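Local coordinates for protein phospholethanolamine N-methyltransferase 2 (Haemonchus contortus, PDB 4KRI) that probably transfers methyl groups from S-adenosylmethionine to phosphomonomethylethanolamine on the nematode route to phosphocholine, at residues Q247-D252 and T274-D279; D291-R296 and R314-G319. All blocks are in the same frame, centred on the assembly; numbering follows the deposited sequence.

Contact 1. Residues Q247-D252 and T274-D279; sequences QVHGVD and TYAVCD. With SAH (S-adenosyl-L-homocysteine), chain D.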
loop_
_atom_site.group_PDB
_atom_site.type_symbol
_atom_site.label_atom_id
_atom_site.label_comp_id
_atom_site.label_asym_id
_atom_site.label_seq_id
_atom_site.Cartn_x
_atom_site.Cartn_y
_atom_site.Cartn_z
ATOM N N GLN A 247 -13.502 -7.986 -8.519
ATOM C CA GLN A 247 -12.452 -8.472 -7.633
ATOM C C GLN A 247 -11.398 -7.377 -7.581
ATOM O O GLN A 247 -10.855 -6.967 -8.621
ATOM C CB GLN A 247 -11.850 -9.764 -8.176
ATOM C CG GLN A 247 -10.719 -10.322 -7.335
ATOM C CD GLN A 247 -10.243 -11.663 -7.845
ATOM O OE1 GLN A 247 -9.315 -11.741 -8.648
ATOM N NE2 GLN A 247 -10.883 -12.728 -7.387
ATOM N N VAL A 248 -11.128 -6.873 -6.382
ATOM C CA VAL A 248 -10.305 -5.677 -6.249
ATOM C C VAL A 248 -9.103 -5.945 -5.371
ATOM O O VAL A 248 -9.249 -6.450 -4.269
ATOM C CB VAL A 248 -11.083 -4.510 -5.613
ATOM C CG1 VAL A 248 -10.212 -3.260 -5.621
ATOM C CG2 VAL A 248 -12.392 -4.267 -6.357
ATOM N N HIS A 249 -7.915 -5.616 -5.870
ATOM C CA HIS A 249 -6.708 -5.701 -5.062
ATOM C C HIS A 249 -6.233 -4.295 -4.828
ATOM O O HIS A 249 -5.920 -3.570 -5.771
ATOM C CB HIS A 249 -5.594 -6.481 -5.760
ATOM C CG HIS A 249 -4.367 -6.630 -4.915
ATOM N ND1 HIS A 249 -4.394 -7.211 -3.664
ATOM C CD2 HIS A 249 -3.080 -6.258 -5.128
ATOM C CE1 HIS A 249 -3.178 -7.200 -3.146
ATOM N NE2 HIS A 249 -2.363 -6.627 -4.014
ATOM N N GLY A 250 -6.184 -3.896 -3.567
ATOM C CA GLY A 250 -5.808 -2.534 -3.241
ATOM C C GLY A 250 -4.430 -2.464 -2.637
ATOM O O GLY A 250 -4.090 -3.285 -1.782
ATOM N N VAL A 251 -3.635 -1.486 -3.078
ATOM C CA VAL A 251 -2.298 -1.312 -2.522
ATOM C C VAL A 251 -2.145 0.085 -1.941
ATOM O O VAL A 251 -2.753 1.049 -2.426
ATOM C CB VAL A 251 -1.176 -1.629 -3.555
ATOM C CG1 VAL A 251 -1.331 -3.064 -4.070
ATOM C CG2 VAL A 251 -1.175 -0.637 -4.717
ATOM N N ASP A 252 -1.366 0.192 -0.867
ATOM C CA ASP A 252 -1.064 1.495 -0.299
ATOM C C ASP A 252 0.283 1.428 0.378
ATOM O O ASP A 252 0.661 0.382 0.894
ATOM C CB ASP A 252 -2.120 1.899 0.728
ATOM C CG ASP A 252 -2.201 3.387 0.889
ATOM O OD1 ASP A 252 -3.171 4.001 0.385
ATOM O OD2 ASP A 252 -1.262 3.963 1.484
ATOM N N THR A 274 -8.822 -7.727 -1.482
ATOM C CA THR A 274 -7.575 -8.060 -0.791
ATOM C C THR A 274 -6.688 -6.809 -0.818
ATOM O O THR A 274 -6.933 -5.904 -1.612
ATOM C CB THR A 274 -6.856 -9.255 -1.435
ATOM O OG1 THR A 274 -6.604 -8.971 -2.822
ATOM C CG2 THR A 274 -7.707 -10.557 -1.275
ATOM N N TYR A 275 -5.679 -6.763 0.049
ATOM C CA TYR A 275 -4.840 -5.575 0.212
ATOM C C TYR A 275 -3.358 -5.938 0.335
ATOM O O TYR A 275 -3.020 -7.044 0.760
ATOM C CB TYR A 275 -5.255 -4.825 1.480
ATOM C CG TYR A 275 -6.644 -4.222 1.462
ATOM C CD1 TYR A 275 -7.006 -3.291 0.500
ATOM C CD2 TYR A 275 -7.579 -4.562 2.430
ATOM C CE1 TYR A 275 -8.273 -2.710 0.495
ATOM C CE2 TYR A 275 -8.854 -3.985 2.432
ATOM C CZ TYR A 275 -9.192 -3.081 1.461
ATOM O OH TYR A 275 -10.452 -2.508 1.492
ATOM N N ALA A 276 -2.471 -5.008 -0.034
ATOM C CA ALA A 276 -1.027 -5.196 0.174
ATOM C C ALA A 276 -0.396 -3.854 0.517
ATOM O O ALA A 276 -0.813 -2.829 -0.022
ATOM C CB ALA A 276 -0.351 -5.782 -1.075
ATOM N N VAL A 277 0.563 -3.846 1.442
ATOM C CA VAL A 277 1.350 -2.641 1.680
ATOM C C VAL A 277 2.531 -2.686 0.712
ATOM O O VAL A 277 3.328 -3.623 0.753
ATOM C CB VAL A 277 1.917 -2.610 3.110
ATOM C CG1 VAL A 277 2.593 -1.271 3.389
ATOM C CG2 VAL A 277 0.820 -2.864 4.124
ATOM N N CYS A 278 2.636 -1.692 -0.163
ATOM C CA CYS A 278 3.786 -1.601 -1.072
ATOM C C CYS A 278 3.758 -0.280 -1.785
ATOM O O CYS A 278 2.763 0.431 -1.742
ATOM C CB CYS A 278 3.785 -2.733 -2.101
ATOM S SG CYS A 278 2.308 -2.778 -3.188
ATOM N N ASP A 279 4.877 0.051 -2.416
ATOM C CA ASP A 279 4.999 1.268 -3.207
ATOM C C ASP A 279 4.645 0.872 -4.638
ATOM O O ASP A 279 5.311 0.036 -5.243
ATOM C CB ASP A 279 6.437 1.790 -3.121
ATOM C CG ASP A 279 6.631 3.108 -3.849
ATOM O OD1 ASP A 279 5.884 3.390 -4.811
ATOM O OD2 ASP A 279 7.551 3.864 -3.464
HETATM N N SAH D . -8.083 6.137 -2.841
HETATM C CA SAH D . -8.479 6.342 -1.424
HETATM C CB SAH D . -7.282 6.985 -0.620
HETATM C CG SAH D . -6.880 8.413 -0.974
HETATM S SD SAH D . -5.456 8.995 0.001
HETATM C C SAH D . -9.754 7.082 -1.318
HETATM O O SAH D . -10.386 7.369 -2.324
HETATM O OXT SAH D . -10.281 7.198 -0.223
HETATM C "C5'" SAH D . -3.963 8.670 -0.956
HETATM C "C4'" SAH D . -3.314 7.436 -0.671
HETATM O "O4'" SAH D . -2.275 7.221 -1.663
HETATM C "C3'" SAH D . -2.605 7.504 0.627
HETATM O "O3'" SAH D . -3.124 6.504 1.475
HETATM C "C2'" SAH D . -1.197 7.241 0.327
HETATM O "O2'" SAH D . -0.561 6.466 1.316
HETATM C "C1'" SAH D . -1.271 6.534 -0.987
HETATM N N9 SAH D . 0.033 6.542 -1.737
HETATM C C8 SAH D . 0.779 7.623 -2.064
HETATM N N7 SAH D . 1.822 7.205 -2.788
HETATM C C5 SAH D . 1.735 5.867 -2.941
HETATM C C6 SAH D . 2.538 4.922 -3.593
HETATM N N6 SAH D . 3.690 5.288 -4.253
HETATM N N1 SAH D . 2.151 3.628 -3.548
HETATM C C2 SAH D . 1.038 3.250 -2.911
HETATM N N3 SAH D . 0.243 4.135 -2.282
HETATM C C4 SAH D . 0.575 5.440 -2.270
HETATM O O HOH W 1 -8.779 -9.350 -4.583
#

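Contact 2. Residues D291-R296 and R314-G319; sequences DYVFSR and RALKPG. With SAH (S-adenosyl-L-homocysteine), chain D.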
loop_
_atom_site.group_PDB
_atom_site.type_symbol
_atom_site.label_atom_id
_atom_site.label_comp_id
_atom_site.label_asym_id
_atom_site.label_seq_id
_atom_site.Cartn_x
_atom_site.Cartn_y
_atom_site.Cartn_z
ATOM N N ASP A 291 -8.063 -6.097 -15.486
ATOM C CA ASP A 291 -9.017 -5.446 -16.381
ATOM C C ASP A 291 -9.030 -3.924 -16.216
ATOM O O ASP A 291 -9.243 -3.197 -17.185
ATOM C CB ASP A 291 -10.425 -6.004 -16.154
ATOM C CG ASP A 291 -10.521 -7.463 -16.504
ATOM O OD1 ASP A 291 -10.546 -7.773 -17.723
ATOM O OD2 ASP A 291 -10.555 -8.303 -15.570
ATOM N N TYR A 292 -8.814 -3.454 -14.987
ATOM C CA TYR A 292 -8.888 -2.038 -14.654
ATOM C C TYR A 292 -7.806 -1.683 -13.675
ATOM O O TYR A 292 -7.456 -2.477 -12.809
ATOM C CB TYR A 292 -10.244 -1.698 -13.988
ATOM C CG TYR A 292 -11.405 -2.149 -14.818
ATOM C CD1 TYR A 292 -11.777 -1.443 -15.958
ATOM C CD2 TYR A 292 -12.124 -3.287 -14.477
ATOM C CE1 TYR A 292 -12.837 -1.865 -16.738
ATOM C CE2 TYR A 292 -13.187 -3.721 -15.256
ATOM C CZ TYR A 292 -13.535 -3.003 -16.381
ATOM O OH TYR A 292 -14.585 -3.432 -17.161
ATOM N N VAL A 293 -7.280 -0.476 -13.809
ATOM C CA VAL A 293 -6.439 0.094 -12.781
ATOM C C VAL A 293 -7.086 1.416 -12.423
ATOM O O VAL A 293 -7.386 2.239 -13.292
ATOM C CB VAL A 293 -5.000 0.321 -13.286
ATOM C CG1 VAL A 293 -4.213 1.152 -12.278
ATOM C CG2 VAL A 293 -4.306 -1.022 -13.507
ATOM N N PHE A 294 -7.338 1.602 -11.140
ATOM C CA PHE A 294 -8.054 2.770 -10.658
ATOM C C PHE A 294 -7.178 3.457 -9.637
ATOM O O PHE A 294 -6.605 2.797 -8.774
ATOM C CB PHE A 294 -9.342 2.290 -9.976
ATOM C CG PHE A 294 -10.206 3.406 -9.437
ATOM C CD1 PHE A 294 -10.696 4.392 -10.277
ATOM C CD2 PHE A 294 -10.559 3.439 -8.094
ATOM C CE1 PHE A 294 -11.511 5.409 -9.785
ATOM C CE2 PHE A 294 -11.374 4.455 -7.589
ATOM C CZ PHE A 294 -11.858 5.435 -8.438
ATOM N N SER A 295 -7.075 4.780 -9.693
ATOM C CA SER A 295 -6.339 5.476 -8.650
ATOM C C SER A 295 -7.059 6.750 -8.316
ATOM O O SER A 295 -7.212 7.619 -9.163
ATOM C CB SER A 295 -4.904 5.769 -9.069
ATOM O OG SER A 295 -4.225 6.385 -7.984
ATOM N N ARG A 296 -7.517 6.859 -7.076
ATOM C CA ARG A 296 -8.352 7.996 -6.704
ATOM C C ARG A 296 -7.625 8.946 -5.751
ATOM O O ARG A 296 -7.461 8.639 -4.562
ATOM C CB ARG A 296 -9.629 7.443 -6.070
ATOM C CG ARG A 296 -10.621 8.486 -5.663
ATOM C CD ARG A 296 -11.397 9.059 -6.837
ATOM N NE ARG A 296 -11.788 10.401 -6.433
ATOM C CZ ARG A 296 -12.821 10.646 -5.637
ATOM N NH1 ARG A 296 -13.594 9.640 -5.240
ATOM N NH2 ARG A 296 -13.092 11.884 -5.258
ATOM N N ARG A 314 1.977 -2.057 -17.963
ATOM C CA ARG A 314 2.451 -3.441 -17.893
ATOM C C ARG A 314 1.419 -4.356 -17.210
ATOM O O ARG A 314 1.169 -5.482 -17.671
ATOM C CB ARG A 314 3.770 -3.487 -17.113
ATOM C CG ARG A 314 4.305 -4.881 -16.837
ATOM C CD ARG A 314 5.647 -4.804 -16.111
ATOM N NE ARG A 314 6.215 -6.126 -15.859
ATOM C CZ ARG A 314 5.918 -6.867 -14.794
ATOM N NH1 ARG A 314 5.057 -6.406 -13.890
ATOM N NH2 ARG A 314 6.474 -8.062 -14.631
ATOM N N ALA A 315 0.806 -3.854 -16.142
ATOM C CA ALA A 315 -0.097 -4.671 -15.328
ATOM C C ALA A 315 -1.467 -4.884 -15.975
ATOM O O ALA A 315 -2.151 -5.858 -15.668
ATOM C CB ALA A 315 -0.259 -4.055 -13.943
ATOM N N LEU A 316 -1.870 -3.966 -16.855
ATOM C CA LEU A 316 -3.166 -4.091 -17.534
ATOM C C LEU A 316 -3.153 -5.193 -18.574
ATOM O O LEU A 316 -2.147 -5.392 -19.266
ATOM C CB LEU A 316 -3.541 -2.776 -18.232
ATOM C CG LEU A 316 -4.104 -1.645 -17.383
ATOM C CD1 LEU A 316 -4.141 -0.343 -18.189
ATOM C CD2 LEU A 316 -5.505 -2.015 -16.931
ATOM N N LYS A 317 -4.276 -5.902 -18.694
ATOM C CA LYS A 317 -4.524 -6.764 -19.850
ATOM C C LYS A 317 -4.616 -5.892 -21.101
ATOM O O LYS A 317 -5.026 -4.740 -21.022
ATOM C CB LYS A 317 -5.849 -7.522 -19.652
ATOM C CG LYS A 317 -5.866 -8.408 -18.424
ATOM C CD LYS A 317 -7.288 -8.834 -17.998
ATOM C CE LYS A 317 -8.015 -9.590 -19.096
ATOM N NZ LYS A 317 -9.327 -10.133 -18.627
ATOM N N PRO A 318 -4.216 -6.428 -22.262
ATOM C CA PRO A 318 -4.519 -5.734 -23.521
ATOM C C PRO A 318 -6.015 -5.410 -23.571
ATOM O O PRO A 318 -6.828 -6.298 -23.259
ATOM C CB PRO A 318 -4.181 -6.785 -24.583
ATOM C CG PRO A 318 -3.138 -7.663 -23.932
ATOM C CD PRO A 318 -3.526 -7.715 -22.471
ATOM N N GLY A 319 -6.363 -4.170 -23.907
ATOM C CA GLY A 319 -7.752 -3.734 -23.921
ATOM C C GLY A 319 -8.240 -3.225 -22.572
ATOM O O GLY A 319 -9.353 -2.705 -22.462
HETATM N N SAH D . -8.083 6.137 -2.841
HETATM C CA SAH D . -8.479 6.342 -1.424
HETATM C CB SAH D . -7.282 6.985 -0.620
HETATM C CG SAH D . -6.880 8.413 -0.974
HETATM S SD SAH D . -5.456 8.995 0.001
HETATM C C SAH D . -9.754 7.082 -1.318
HETATM O O SAH D . -10.386 7.369 -2.324
HETATM O OXT SAH D . -10.281 7.198 -0.223
HETATM C "C5'" SAH D . -3.963 8.670 -0.956
HETATM C "C4'" SAH D . -3.314 7.436 -0.671
HETATM O "O4'" SAH D . -2.275 7.221 -1.663
HETATM C "C3'" SAH D . -2.605 7.504 0.627
HETATM O "O3'" SAH D . -3.124 6.504 1.475
HETATM C "C2'" SAH D . -1.197 7.241 0.327
HETATM O "O2'" SAH D . -0.561 6.466 1.316
HETATM C "C1'" SAH D . -1.271 6.534 -0.987
HETATM N N9 SAH D . 0.033 6.542 -1.737
HETATM C C8 SAH D . 0.779 7.623 -2.064
HETATM N N7 SAH D . 1.822 7.205 -2.788
HETATM C C5 SAH D . 1.735 5.867 -2.941
HETATM C C6 SAH D . 2.538 4.922 -3.593
HETATM N N6 SAH D . 3.690 5.288 -4.253
HETATM N N1 SAH D . 2.151 3.628 -3.548
HETATM C C2 SAH D . 1.038 3.250 -2.911
HETATM N N3 SAH D . 0.243 4.135 -2.282
HETATM C C4 SAH D . 0.575 5.440 -2.270
#

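Contact 1. Residues Q247-D252 and T274-D279
His249 and Thr274 meet at the start of the pairing, where imidazole ND1 and Thr274 OG1 are hydrogen-bonded at 2.9 Å. OG1 sits between the backbone N and the carbonyl carbon of its own residue (chi1 57°), which places it at the ring edge, near the imidazole plane. One water reinforces the junction, 3.0 Å from Val248 O, to which it donates, and 2.8 Å from Thr274 OG1. Farther along the ring, His249 NE2 rests 3.7 Å from Ala276 CB, so the imidazole spans the side chains of two alternate residues on the same sheet face. The strands run parallel at 21°, with Gly250 N, Gly250 O and Asp252 N bonded in turn to Thr274 O, Ala276 N and Ala276 O. They belong to a beta-alpha-beta unit of the Rossmann-like methyltransferase domain, joined through helix 255-268. At the C-terminal end of strand 247-252, Asp252 O accepts Cys278 N at 3.1 Å, with the donor 49° out of the carbonyl plane. The Asp252 carboxylate grips the ribose of S-adenosylhomocysteine in bidentate fashion: O3' donates to OD1 (2.7 Å) and O2' to OD2 (2.6 Å). Gly232 N and Ser254 N bond the same two oxygens respectively, fixing the carboxylate's rotation. Just past the second strand, Asp279 OD1 accepts adenine N6 at 3.0 Å.

Contact 2. Residues D291-R296 and R314-G319
Asp291 and Lys317 bring their backbones closest, CA to CA 5.8 Å, with no backbone hydrogen bond joining the two segments. In this Rossmann-like methyltransferase domain the contact sets the entry of strand 290-296 against the turn that leaves helix 305-315, and the Leu-Lys-Pro-Gly sequence of 316-319 is a familiar one at this turn in class I methyltransferases. Leu316 is the first residue to abandon helical torsions, and its CD2 branch reaches over the strand. That methyl lies 3.8 Å from Val293 CG2, the two side chains crossing obliquely, and also packs 3.9 Å from Asp291 O, so it touches backbone as well as side chain. Lys317 and Asp291 extend side by side in the same direction. A bend in the lysine chain (chi3 59°) lays CD and CE along the carboxylate, each 3.4 Å from Asp291 OD1, before the ammonium arrives. The other carboxylate oxygen, OD2, accepts Arg225 N from the adjacent strand, so the aspartate is held from two sides. Lys317 NZ completes a salt bridge with Asp291 OD1 at 2.8 Å, meeting it on the syn side, 29° out of the carboxylate plane.

How the contacts relate
Contacts 1 and 2 lie to either side of strand 225-229, which pairs with both 247-252 and 290-296; with 273-277 beyond 247-252 and 320-329 beyond 290-296, the parallel order fits the Rossmann-like fold, and 273-277 in turn pairs antiparallel with 132-143. Their centres are 14 Å apart and their nearest atoms about 7 Å, so they do not touch. S-adenosylhomocysteine bridges them: contact 1 holds its nucleoside, while in contact 2 the ligand amino N donates to Arg296 O at 3.1 Å. That end of 291-296 lies well away from the salt bridge, Asp291 CA to Arg296 CA being 16.6 Å. The Asp252 side chain is about 9 Å from the bound phosphomonomethylethanolamine.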